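Local coordinates for putative exported protein (Bordetella pertussis, PDB 2DVZ) that binds glutamate between its two lobes and probably acts as a periplasmic solute receptor of the Bug family, at residues Pro108-Ala113 / Asp261-Ala266; Ala183-Val186 / Leu192-Asp195; Pro198-Gln203 / Gly207-Met212. All blocks are in the same frame, centred on the assembly; numbering follows the deposited sequence.

Interaction 1. Residues Pro108-Ala113 / Asp261-Ala266; sequences PVTNFA and DAAVVA
Ala263, on helix 253-267, turns its CB toward strand 106-121 and meets two side chains there, Thr110 and Phe112. This is helix-on-sheet packing in a periplasmic binding protein fold, and it is a small, buried contact: the two segments hide 91 Å² between them, and no hydrogen bond crosses.

The closer of the two partners is Thr110, whose CG2 lies 3.6 Å from Ala263 CB, methyl against methyl. Its two branches divide the work: OG1 (chi1 -160°, anti to the backbone N) donates to Asn286 O, outside the two segments, while CG2 is left to face the alanine.

Phe112 reaches the same methyl differently. Its CB is aimed neither at the helix nor away from it, but with CG anti to the carbonyl carbon (chi1 -72°) the ring brings its CE1 corner nearer, and Ala263 CB sits obliquely to the ring.

The strand is irregular here. Val109 and Thr110 both face Leu245, and Phe112 and Ala113 both face Tyr243, two classic beta bulges against strand 241-248; Tyr243 is a glutamate-binding residue, and its side chain lies about 5 Å from that of Phe112. On the helix side, Ala262 and Ala266 pack on helix 32-48. The ring contact itself is the longer one, Phe112 CE1 to Ala263 CB at 4.1 Å.

Interaction 2. Residues Ala183-Val186 / Leu192-Asp195; sequences ADAV and LIFD
Within 183-186 it is Ala185 that meets Ile193 of strand 192-196; Ala181 and Val182, a turn earlier in the helix, touch it too. Ala183, at the start of the segment, points its CB away from the strand. Asp184 follows with a carboxylate that also leads away, and its OD2 is hydrogen-bonded to Tyr175 OH.

At Ala185 the helix presents its CB directly to the strand. The methyl stands 3.9 Å from Ile193 CB and 4.1 Å from Ile193 CG2, so it rests against the branch point of the isoleucine and not against the end of its chain. Chi1 of -168° sets CG1 of Ile193 anti to the backbone N and so brings CG2 beside the alanine. Leu192 contributes through its main chain, its O lying 4.5 Å from Ala185 CB, while its own CB is directed away from the helix. The nearest CA atoms, those of Ala185 and Ile193, are 6.2 Å apart. Val186, last in the segment, faces helix 197-205 at Gln203.

Beyond Ile193, Asp195 OD1 is hydrogen-bonded to Ser178 OG, a glutamate-binding residue. The contact lies just behind the glutamate pocket, with the Ile193 side chain about 9 Å from the bound ligand. An alanine methyl set against a beta-branched isoleucine thus packs the beta-alpha-beta crossover from strand 171-174 through helix 178-187 to strand 192-196, both strands parallel to strand 145-148, as in the alpha/beta lobes of periplasmic binding proteins.

Interaction 3. Residues Pro198-Gln203 / Gly207-Met212; sequences PSSMPQ and GKLRAM
Gln203 O receives the backbone N-H groups of Lys208 and Leu209, at the point where helix 197-205 ends in a Schellman motif, with Gly207 at positive phi (82°), and the chain turns into strand 210-215. The two bonds differ in direction. Lys208 N to Gln203 O, 2.7 Å, is the 6-to-1 bond of the motif, nearly in line with the carbonyl bond (C=O...N 166°), although its N-H is bent at 135°. Leu209 N, 3.1 Å from Gln203 O, has the straighter N-H but comes from above the carbonyl plane. One carbonyl oxygen thus satisfies two main-chain donors of the segment that leaves the helix. Arg210, farther along, is held by its NE to Ala127 O and its NH2 to Pro123 O.

The side chains follow the turn. Gln203, bent at its second torsion, crosses Lys208 so that OE1 lies 3.7 Å from Lys208 CG, an approach to the aliphatic part of the lysine, whose end leads away.

On the side toward helix 178-187, Leu209 supplies the apolar contact, its CD1 lying 4.1 Å from Gln203 CB. Ser200 touches the same methyl, yet its hydroxyl is satisfied by Asp195 OD2, which also bonds Ser199 OG. Ser200 OG is 4.0 Å from Leu209 CD1.

How the interactions relate
Strand 106-121 relates all three contacts: it carries one segment of interaction 1 and pairs antiparallel with strands 192-196 and 210-215, used by interactions 2 and 3. Along the chain, interactions 2 and 3 come in series, both nested within the loop closed by interaction 1. Interactions 1 and 2 lie on opposite sides of the chain's centre, about 30 Å apart between centres, and interactions 1 and 3 about 27 Å, whereas interactions 2 and 3 are about 9 Å apart and touch: Ala185 C packs 3.7 Å from Leu209 CD2. One sheet, reached through strand 106-121, therefore joins helix packings on either side of the chain's centre, consistent with a two-lobed receptor that holds glutamate between its lobes.

Interaction 1. Residues Pro108-Ala113 / Asp261-Ala266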
ATOM      1  N   PRO A 108      -4.945  -0.311  16.698  1.00 14.86           N
ATOM      2  CA  PRO A 108      -5.735  -0.257  15.447  1.00 14.92           C
ATOM      3  C   PRO A 108      -7.123   0.363  15.599  1.00 15.20           C
ATOM      4  O   PRO A 108      -7.796   0.147  16.598  1.00 14.44           O
ATOM      5  CB  PRO A 108      -5.884  -1.721  15.047  1.00 15.10           C
ATOM      6  CG  PRO A 108      -4.783  -2.424  15.790  1.00 15.65           C
ATOM      7  CD  PRO A 108      -4.702  -1.690  17.120  1.00 13.91           C
ATOM      8  N   VAL A 109      -7.537   1.140  14.594  1.00 15.09           N
ATOM      9  CA  VAL A 109      -8.855   1.718  14.600  1.00 14.52           C
ATOM     10  C   VAL A 109      -9.757   0.942  13.619  1.00 14.98           C
ATOM     11  O   VAL A 109     -10.808   0.417  14.013  1.00 15.28           O
ATOM     12  CB  VAL A 109      -8.788   3.222  14.264  1.00 13.93           C
ATOM     13  CG1 VAL A 109     -10.185   3.792  14.139  1.00 12.16           C
ATOM     14  CG2 VAL A 109      -7.951   3.972  15.357  1.00 12.88           C
ATOM     15  N   THR A 110      -9.323   0.880  12.356  1.00 14.25           N
ATOM     16  CA  THR A 110     -10.084   0.265  11.267  1.00 13.94           C
ATOM     17  C   THR A 110      -9.279   0.188   9.966  1.00 13.67           C
ATOM     18  O   THR A 110      -8.434   1.055   9.657  1.00 13.12           O
ATOM     19  CB  THR A 110     -11.437   0.991  11.007  1.00 14.20           C
ATOM     20  OG1 THR A 110     -12.330   0.119  10.299  1.00 13.48           O
ATOM     21  CG2 THR A 110     -11.229   2.292  10.233  1.00 12.95           C
ATOM     22  N   ASN A 111      -9.543  -0.882   9.226  1.00 13.32           N
ATOM     23  CA  ASN A 111      -9.121  -1.011   7.852  1.00 13.14           C
ATOM     24  C   ASN A 111     -10.085  -0.213   6.985  1.00 13.01           C
ATOM     25  O   ASN A 111     -11.273  -0.519   6.919  1.00 13.08           O
ATOM     26  CB  ASN A 111      -9.089  -2.498   7.489  1.00 13.33           C
ATOM     27  CG  ASN A 111      -8.666  -2.773   6.059  1.00 13.17           C
ATOM     28  OD1 ASN A 111      -8.527  -1.872   5.226  1.00 14.20           O
ATOM     29  ND2 ASN A 111      -8.444  -4.040   5.771  1.00 13.85           N
ATOM     30  N   PHE A 112      -9.566   0.841   6.349  1.00 13.05           N
ATOM     31  CA  PHE A 112     -10.313   1.614   5.357  1.00 13.16           C
ATOM     32  C   PHE A 112     -10.669   0.779   4.137  1.00 13.91           C
ATOM     33  O   PHE A 112     -11.839   0.693   3.717  1.00 14.87           O
ATOM     34  CB  PHE A 112      -9.492   2.779   4.832  1.00 12.74           C
ATOM     35  CG  PHE A 112      -9.294   3.914   5.814  1.00 11.59           C
ATOM     36  CD1 PHE A 112     -10.059   4.007   6.996  1.00 10.18           C
ATOM     37  CD2 PHE A 112      -8.360   4.925   5.525  1.00  9.81           C
ATOM     38  CE1 PHE A 112      -9.891   5.089   7.894  1.00  9.87           C
ATOM     39  CE2 PHE A 112      -8.200   6.042   6.416  1.00 10.97           C
ATOM     40  CZ  PHE A 112      -8.950   6.112   7.593  1.00 10.39           C
ATOM     41  N   ALA A 113      -9.659   0.176   3.523  1.00 14.24           N
ATOM     42  CA  ALA A 113      -9.908  -0.499   2.239  1.00 13.70           C
ATOM     43  C   ALA A 113      -8.911  -1.587   1.976  1.00 13.85           C
ATOM     44  O   ALA A 113      -7.709  -1.501   2.323  1.00 14.47           O
ATOM     45  CB  ALA A 113      -9.902   0.494   1.091  1.00 12.34           C
ATOM     46  N   ASP A 261     -16.374   4.929  14.066  1.00 16.82           N
ATOM     47  CA  ASP A 261     -17.710   5.312  13.640  1.00 17.67           C
ATOM     48  C   ASP A 261     -17.721   6.300  12.477  1.00 17.72           C
ATOM     49  O   ASP A 261     -18.529   6.164  11.533  1.00 17.59           O
ATOM     50  CB  ASP A 261     -18.466   5.898  14.822  1.00 17.72           C
ATOM     51  CG  ASP A 261     -18.992   4.853  15.710  1.00 20.21           C
ATOM     52  OD1 ASP A 261     -19.031   3.676  15.286  1.00 22.73           O
ATOM     53  OD2 ASP A 261     -19.366   5.186  16.835  1.00 24.14           O
ATOM     54  N   ALA A 262     -16.842   7.302  12.562  1.00 17.21           N
ATOM     55  CA  ALA A 262     -16.714   8.272  11.492  1.00 17.26           C
ATOM     56  C   ALA A 262     -16.166   7.645  10.211  1.00 17.24           C
ATOM     57  O   ALA A 262     -16.519   8.108   9.120  1.00 17.83           O
ATOM     58  CB  ALA A 262     -15.857   9.440  11.916  1.00 16.66           C
ATOM     59  N   ALA A 263     -15.276   6.651  10.350  1.00 16.62           N
ATOM     60  CA  ALA A 263     -14.738   5.879   9.211  1.00 16.93           C
ATOM     61  C   ALA A 263     -15.866   5.112   8.532  1.00 17.16           C
ATOM     62  O   ALA A 263     -16.005   5.153   7.294  1.00 16.94           O
ATOM     63  CB  ALA A 263     -13.614   4.902   9.659  1.00 15.51           C
ATOM     64  N   VAL A 264     -16.686   4.450   9.353  1.00 17.72           N
ATOM     65  CA  VAL A 264     -17.822   3.676   8.868  1.00 18.90           C
ATOM     66  C   VAL A 264     -18.812   4.599   8.131  1.00 19.24           C
ATOM     67  O   VAL A 264     -19.283   4.256   7.039  1.00 20.52           O
ATOM     68  CB  VAL A 264     -18.512   2.819  10.004  1.00 19.43           C
ATOM     69  CG1 VAL A 264     -19.949   2.375   9.612  1.00 18.48           C
ATOM     70  CG2 VAL A 264     -17.661   1.622  10.355  1.00 18.27           C
ATOM     71  N   VAL A 265     -19.077   5.778   8.663  1.00 18.48           N
ATOM     72  CA  VAL A 265     -19.944   6.707   7.947  1.00 17.90           C
ATOM     73  C   VAL A 265     -19.336   7.105   6.607  1.00 18.19           C
ATOM     74  O   VAL A 265     -20.029   7.087   5.573  1.00 18.09           O
ATOM     75  CB  VAL A 265     -20.297   8.001   8.785  1.00 17.68           C
ATOM     76  CG1 VAL A 265     -20.859   9.093   7.874  1.00 15.82           C
ATOM     77  CG2 VAL A 265     -21.268   7.673   9.911  1.00 16.84           C
ATOM     78  N   ALA A 266     -18.049   7.478   6.635  1.00 18.04           N
ATOM     79  CA  ALA A 266     -17.325   7.933   5.440  1.00 18.03           C
ATOM     80  C   ALA A 266     -17.302   6.899   4.311  1.00 18.11           C
ATOM     81  O   ALA A 266     -17.476   7.250   3.128  1.00 18.61           O
ATOM     82  CB  ALA A 266     -15.903   8.325   5.819  1.00 18.17           C
TER

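Interaction 2. Residues Ala183-Val186 / Leu192-Asp195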
ATOM      1  N   ALA A 183       5.841   8.391 -11.852  1.00 16.55           N
ATOM      2  CA  ALA A 183       6.338   9.390 -12.797  1.00 16.26           C
ATOM      3  C   ALA A 183       7.613   8.933 -13.563  1.00 16.69           C
ATOM      4  O   ALA A 183       7.771   9.237 -14.753  1.00 16.79           O
ATOM      5  CB  ALA A 183       6.558  10.725 -12.097  1.00 16.26           C
ATOM      6  N   ASP A 184       8.526   8.220 -12.905  1.00 16.19           N
ATOM      7  CA  ASP A 184       9.657   7.650 -13.643  1.00 16.13           C
ATOM      8  C   ASP A 184       9.283   6.527 -14.608  1.00 15.70           C
ATOM      9  O   ASP A 184       9.820   6.464 -15.702  1.00 15.36           O
ATOM     10  CB  ASP A 184      10.782   7.233 -12.705  1.00 16.29           C
ATOM     11  CG  ASP A 184      11.722   8.387 -12.401  1.00 18.06           C
ATOM     12  OD1 ASP A 184      11.321   9.552 -12.647  1.00 18.91           O
ATOM     13  OD2 ASP A 184      12.850   8.134 -11.915  1.00 20.29           O
ATOM     14  N   ALA A 185       8.352   5.663 -14.202  1.00 15.71           N
ATOM     15  CA  ALA A 185       7.825   4.622 -15.072  1.00 15.97           C
ATOM     16  C   ALA A 185       7.052   5.221 -16.260  1.00 16.48           C
ATOM     17  O   ALA A 185       7.185   4.737 -17.414  1.00 16.75           O
ATOM     18  CB  ALA A 185       6.965   3.669 -14.293  1.00 16.13           C
ATOM     19  N   VAL A 186       6.279   6.282 -16.008  1.00 16.03           N
ATOM     20  CA  VAL A 186       5.590   6.962 -17.101  1.00 16.39           C
ATOM     21  C   VAL A 186       6.621   7.625 -18.047  1.00 17.24           C
ATOM     22  O   VAL A 186       6.439   7.626 -19.266  1.00 17.23           O
ATOM     23  CB  VAL A 186       4.530   7.989 -16.606  1.00 16.51           C
ATOM     24  CG1 VAL A 186       4.058   8.874 -17.764  1.00 16.84           C
ATOM     25  CG2 VAL A 186       3.369   7.288 -15.913  1.00 13.08           C
ATOM     26  N   LEU A 192       9.619  -0.894 -15.718  1.00 13.44           N
ATOM     27  CA  LEU A 192       8.614  -1.597 -14.928  1.00 12.08           C
ATOM     28  C   LEU A 192       8.332  -0.825 -13.642  1.00 11.84           C
ATOM     29  O   LEU A 192       9.184  -0.061 -13.146  1.00 11.78           O
ATOM     30  CB  LEU A 192       9.101  -3.022 -14.551  1.00 11.80           C
ATOM     31  CG  LEU A 192       9.123  -4.214 -15.532  1.00 11.95           C
ATOM     32  CD1 LEU A 192       9.876  -3.989 -16.896  1.00  9.49           C
ATOM     33  CD2 LEU A 192       9.655  -5.455 -14.822  1.00 10.50           C
ATOM     34  N   ILE A 193       7.138  -1.036 -13.104  1.00 11.33           N
ATOM     35  CA  ILE A 193       6.804  -0.559 -11.778  1.00 11.15           C
ATOM     36  C   ILE A 193       5.988  -1.613 -11.090  1.00 11.86           C
ATOM     37  O   ILE A 193       5.105  -2.220 -11.696  1.00 12.67           O
ATOM     38  CB  ILE A 193       6.075   0.809 -11.788  1.00 11.56           C
ATOM     39  CG1 ILE A 193       6.013   1.412 -10.365  1.00 10.40           C
ATOM     40  CG2 ILE A 193       4.697   0.742 -12.517  1.00 12.37           C
ATOM     41  CD1 ILE A 193       5.312   2.712 -10.244  1.00  9.42           C
ATOM     42  N   PHE A 194       6.316  -1.869  -9.827  1.00 11.74           N
ATOM     43  CA  PHE A 194       5.427  -2.633  -8.958  1.00 10.55           C
ATOM     44  C   PHE A 194       4.728  -1.623  -8.083  1.00 11.18           C
ATOM     45  O   PHE A 194       5.387  -0.865  -7.377  1.00 11.64           O
ATOM     46  CB  PHE A 194       6.230  -3.629  -8.136  1.00  9.96           C
ATOM     47  CG  PHE A 194       6.721  -4.802  -8.937  1.00  8.23           C
ATOM     48  CD1 PHE A 194       5.993  -6.000  -8.961  1.00  7.42           C
ATOM     49  CD2 PHE A 194       7.897  -4.717  -9.685  1.00  8.31           C
ATOM     50  CE1 PHE A 194       6.442  -7.075  -9.726  1.00  8.68           C
ATOM     51  CE2 PHE A 194       8.351  -5.815 -10.480  1.00  6.90           C
ATOM     52  CZ  PHE A 194       7.629  -6.974 -10.494  1.00  7.85           C
ATOM     53  N   ASP A 195       3.401  -1.567  -8.169  1.00 11.32           N
ATOM     54  CA  ASP A 195       2.643  -0.589  -7.422  1.00 11.26           C
ATOM     55  C   ASP A 195       1.382  -1.157  -6.769  1.00 11.71           C
ATOM     56  O   ASP A 195       0.953  -2.297  -7.054  1.00 10.95           O
ATOM     57  CB  ASP A 195       2.263   0.594  -8.322  1.00 11.29           C
ATOM     58  CG  ASP A 195       1.976   1.861  -7.536  1.00 12.49           C
ATOM     59  OD1 ASP A 195       2.226   1.876  -6.304  1.00 14.48           O
ATOM     60  OD2 ASP A 195       1.499   2.845  -8.145  1.00 12.67           O
TER

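Interaction 3. Residues Pro198-Gln203 / Gly207-Met212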
ATOM      1  N   PRO A 198      -4.214   2.075  -6.913  1.00 10.13           N
ATOM      2  CA  PRO A 198      -4.695   3.469  -6.986  1.00  9.96           C
ATOM      3  C   PRO A 198      -3.774   4.560  -7.581  1.00 10.68           C
ATOM      4  O   PRO A 198      -4.296   5.452  -8.257  1.00 11.13           O
ATOM      5  CB  PRO A 198      -5.095   3.784  -5.537  1.00  8.41           C
ATOM      6  CG  PRO A 198      -5.472   2.444  -5.006  1.00  8.80           C
ATOM      7  CD  PRO A 198      -4.528   1.478  -5.598  1.00  9.54           C
ATOM      8  N   SER A 199      -2.464   4.532  -7.307  1.00 11.83           N
ATOM      9  CA  SER A 199      -1.543   5.569  -7.829  1.00 13.07           C
ATOM     10  C   SER A 199      -1.187   5.371  -9.305  1.00 13.91           C
ATOM     11  O   SER A 199      -0.883   6.340 -10.018  1.00 15.16           O
ATOM     12  CB  SER A 199      -0.244   5.690  -6.997  1.00 12.81           C
ATOM     13  OG  SER A 199       0.177   4.431  -6.515  1.00 13.19           O
ATOM     14  N   SER A 200      -1.201   4.120  -9.758  1.00 13.93           N
ATOM     15  CA  SER A 200      -0.938   3.829 -11.142  1.00 13.55           C
ATOM     16  C   SER A 200      -2.218   3.924 -11.957  1.00 13.42           C
ATOM     17  O   SER A 200      -2.157   4.125 -13.152  1.00 12.49           O
ATOM     18  CB  SER A 200      -0.318   2.426 -11.261  1.00 13.72           C
ATOM     19  OG  SER A 200       1.047   2.424 -10.817  1.00 14.79           O
HETATM   20  N   MSE A 201      -3.375   3.761 -11.318  1.00 14.38           N
HETATM   21  CA  MSE A 201      -4.670   3.760 -12.027  1.00 15.61           C
HETATM   22  C   MSE A 201      -4.918   4.881 -13.039  1.00 16.46           C
HETATM   23  O   MSE A 201      -5.316   4.558 -14.158  1.00 16.98           O
HETATM   24  CB  MSE A 201      -5.887   3.588 -11.092  1.00 15.68           C
HETATM   25  CG  MSE A 201      -7.222   3.435 -11.861  1.00 17.61           C
HETATM   26 SE   MSE A 201      -7.282   1.720 -12.936  1.00 25.70          SE
HETATM   27  CE  MSE A 201      -8.005   0.507 -11.574  1.00 21.84           C
ATOM     28  N   PRO A 202      -4.715   6.180 -12.668  1.00 16.80           N
ATOM     29  CA  PRO A 202      -4.884   7.276 -13.661  1.00 17.39           C
ATOM     30  C   PRO A 202      -4.016   7.157 -14.909  1.00 17.66           C
ATOM     31  O   PRO A 202      -4.486   7.486 -16.011  1.00 17.58           O
ATOM     32  CB  PRO A 202      -4.494   8.544 -12.872  1.00 17.34           C
ATOM     33  CG  PRO A 202      -4.775   8.175 -11.427  1.00 17.34           C
ATOM     34  CD  PRO A 202      -4.376   6.718 -11.333  1.00 17.00           C
ATOM     35  N   GLN A 203      -2.765   6.714 -14.732  1.00 17.53           N
ATOM     36  CA  GLN A 203      -1.839   6.566 -15.849  1.00 18.40           C
ATOM     37  C   GLN A 203      -2.182   5.390 -16.731  1.00 17.64           C
ATOM     38  O   GLN A 203      -1.887   5.389 -17.919  1.00 18.35           O
ATOM     39  CB  GLN A 203      -0.393   6.397 -15.381  1.00 18.76           C
ATOM     40  CG  GLN A 203       0.082   7.424 -14.358  1.00 22.16           C
ATOM     41  CD  GLN A 203      -0.090   8.866 -14.800  1.00 25.32           C
ATOM     42  OE1 GLN A 203       0.033   9.207 -15.996  1.00 25.92           O
ATOM     43  NE2 GLN A 203      -0.378   9.740 -13.815  1.00 27.31           N
ATOM     44  N   GLY A 207      -3.387   5.483 -20.675  1.00 16.11           N
ATOM     45  CA  GLY A 207      -2.537   4.756 -21.594  1.00 15.97           C
ATOM     46  C   GLY A 207      -1.066   5.078 -21.426  1.00 16.60           C
ATOM     47  O   GLY A 207      -0.257   4.722 -22.311  1.00 16.46           O
ATOM     48  N   LYS A 208      -0.705   5.738 -20.308  1.00 16.47           N
ATOM     49  CA  LYS A 208       0.716   6.108 -20.044  1.00 16.54           C
ATOM     50  C   LYS A 208       1.509   4.981 -19.366  1.00 15.85           C
ATOM     51  O   LYS A 208       2.748   5.015 -19.369  1.00 15.47           O
ATOM     52  CB  LYS A 208       0.870   7.380 -19.189  1.00 17.44           C
ATOM     53  CG  LYS A 208       0.210   8.705 -19.664  1.00 20.35           C
ATOM     54  CD  LYS A 208       0.266   8.910 -21.165  1.00 25.68           C
ATOM     55  CE  LYS A 208       0.385  10.414 -21.561  1.00 30.96           C
ATOM     56  NZ  LYS A 208      -0.303  11.402 -20.643  1.00 30.76           N
ATOM     57  N   LEU A 209       0.790   4.042 -18.734  1.00 14.91           N
ATOM     58  CA  LEU A 209       1.339   2.747 -18.337  1.00 14.15           C
ATOM     59  C   LEU A 209       0.422   1.667 -18.863  1.00 13.77           C
ATOM     60  O   LEU A 209      -0.766   1.933 -19.057  1.00 12.07           O
ATOM     61  CB  LEU A 209       1.457   2.596 -16.800  1.00 13.49           C
ATOM     62  CG  LEU A 209       2.496   3.467 -16.045  1.00 13.21           C
ATOM     63  CD1 LEU A 209       2.272   3.370 -14.531  1.00 10.41           C
ATOM     64  CD2 LEU A 209       3.939   3.153 -16.436  1.00  8.62           C
ATOM     65  N   ARG A 210       0.985   0.459 -19.059  1.00 13.88           N
ATOM     66  CA  ARG A 210       0.219  -0.753 -19.372  1.00 14.64           C
ATOM     67  C   ARG A 210       0.357  -1.746 -18.228  1.00 13.54           C
ATOM     68  O   ARG A 210       1.467  -2.164 -17.883  1.00 12.72           O
ATOM     69  CB  ARG A 210       0.678  -1.371 -20.725  1.00 14.75           C
ATOM     70  CG  ARG A 210       0.337  -2.856 -20.962  1.00 16.65           C
ATOM     71  CD  ARG A 210       0.316  -3.289 -22.523  1.00 18.00           C
ATOM     72  NE  ARG A 210       1.679  -3.242 -23.078  1.00 20.16           N
ATOM     73  CZ  ARG A 210       2.208  -2.263 -23.812  1.00 18.78           C
ATOM     74  NH1 ARG A 210       1.490  -1.223 -24.200  1.00 17.41           N
ATOM     75  NH2 ARG A 210       3.491  -2.355 -24.164  1.00 18.32           N
ATOM     76  N   ALA A 211      -0.783  -2.141 -17.660  1.00 13.09           N
ATOM     77  CA  ALA A 211      -0.809  -3.098 -16.565  1.00 12.46           C
ATOM     78  C   ALA A 211      -0.719  -4.543 -17.086  1.00 12.23           C
ATOM     79  O   ALA A 211      -1.445  -4.932 -18.017  1.00 12.34           O
ATOM     80  CB  ALA A 211      -2.072  -2.900 -15.755  1.00 12.68           C
HETATM   81  N   MSE A 212       0.174  -5.325 -16.495  1.00 11.21           N
HETATM   82  CA  MSE A 212       0.360  -6.691 -16.928  1.00 11.67           C
HETATM   83  C   MSE A 212      -0.458  -7.700 -16.154  1.00 10.71           C
HETATM   84  O   MSE A 212      -0.921  -8.695 -16.723  1.00 11.12           O
HETATM   85  CB  MSE A 212       1.859  -7.079 -16.919  1.00 12.37           C
HETATM   86  CG  MSE A 212       2.680  -6.350 -17.986  1.00 15.67           C
HETATM   87 SE   MSE A 212       2.234  -6.778 -19.876  1.00 26.64          SE
HETATM   88  CE  MSE A 212       0.840  -5.464 -20.194  1.00 23.65           C
TER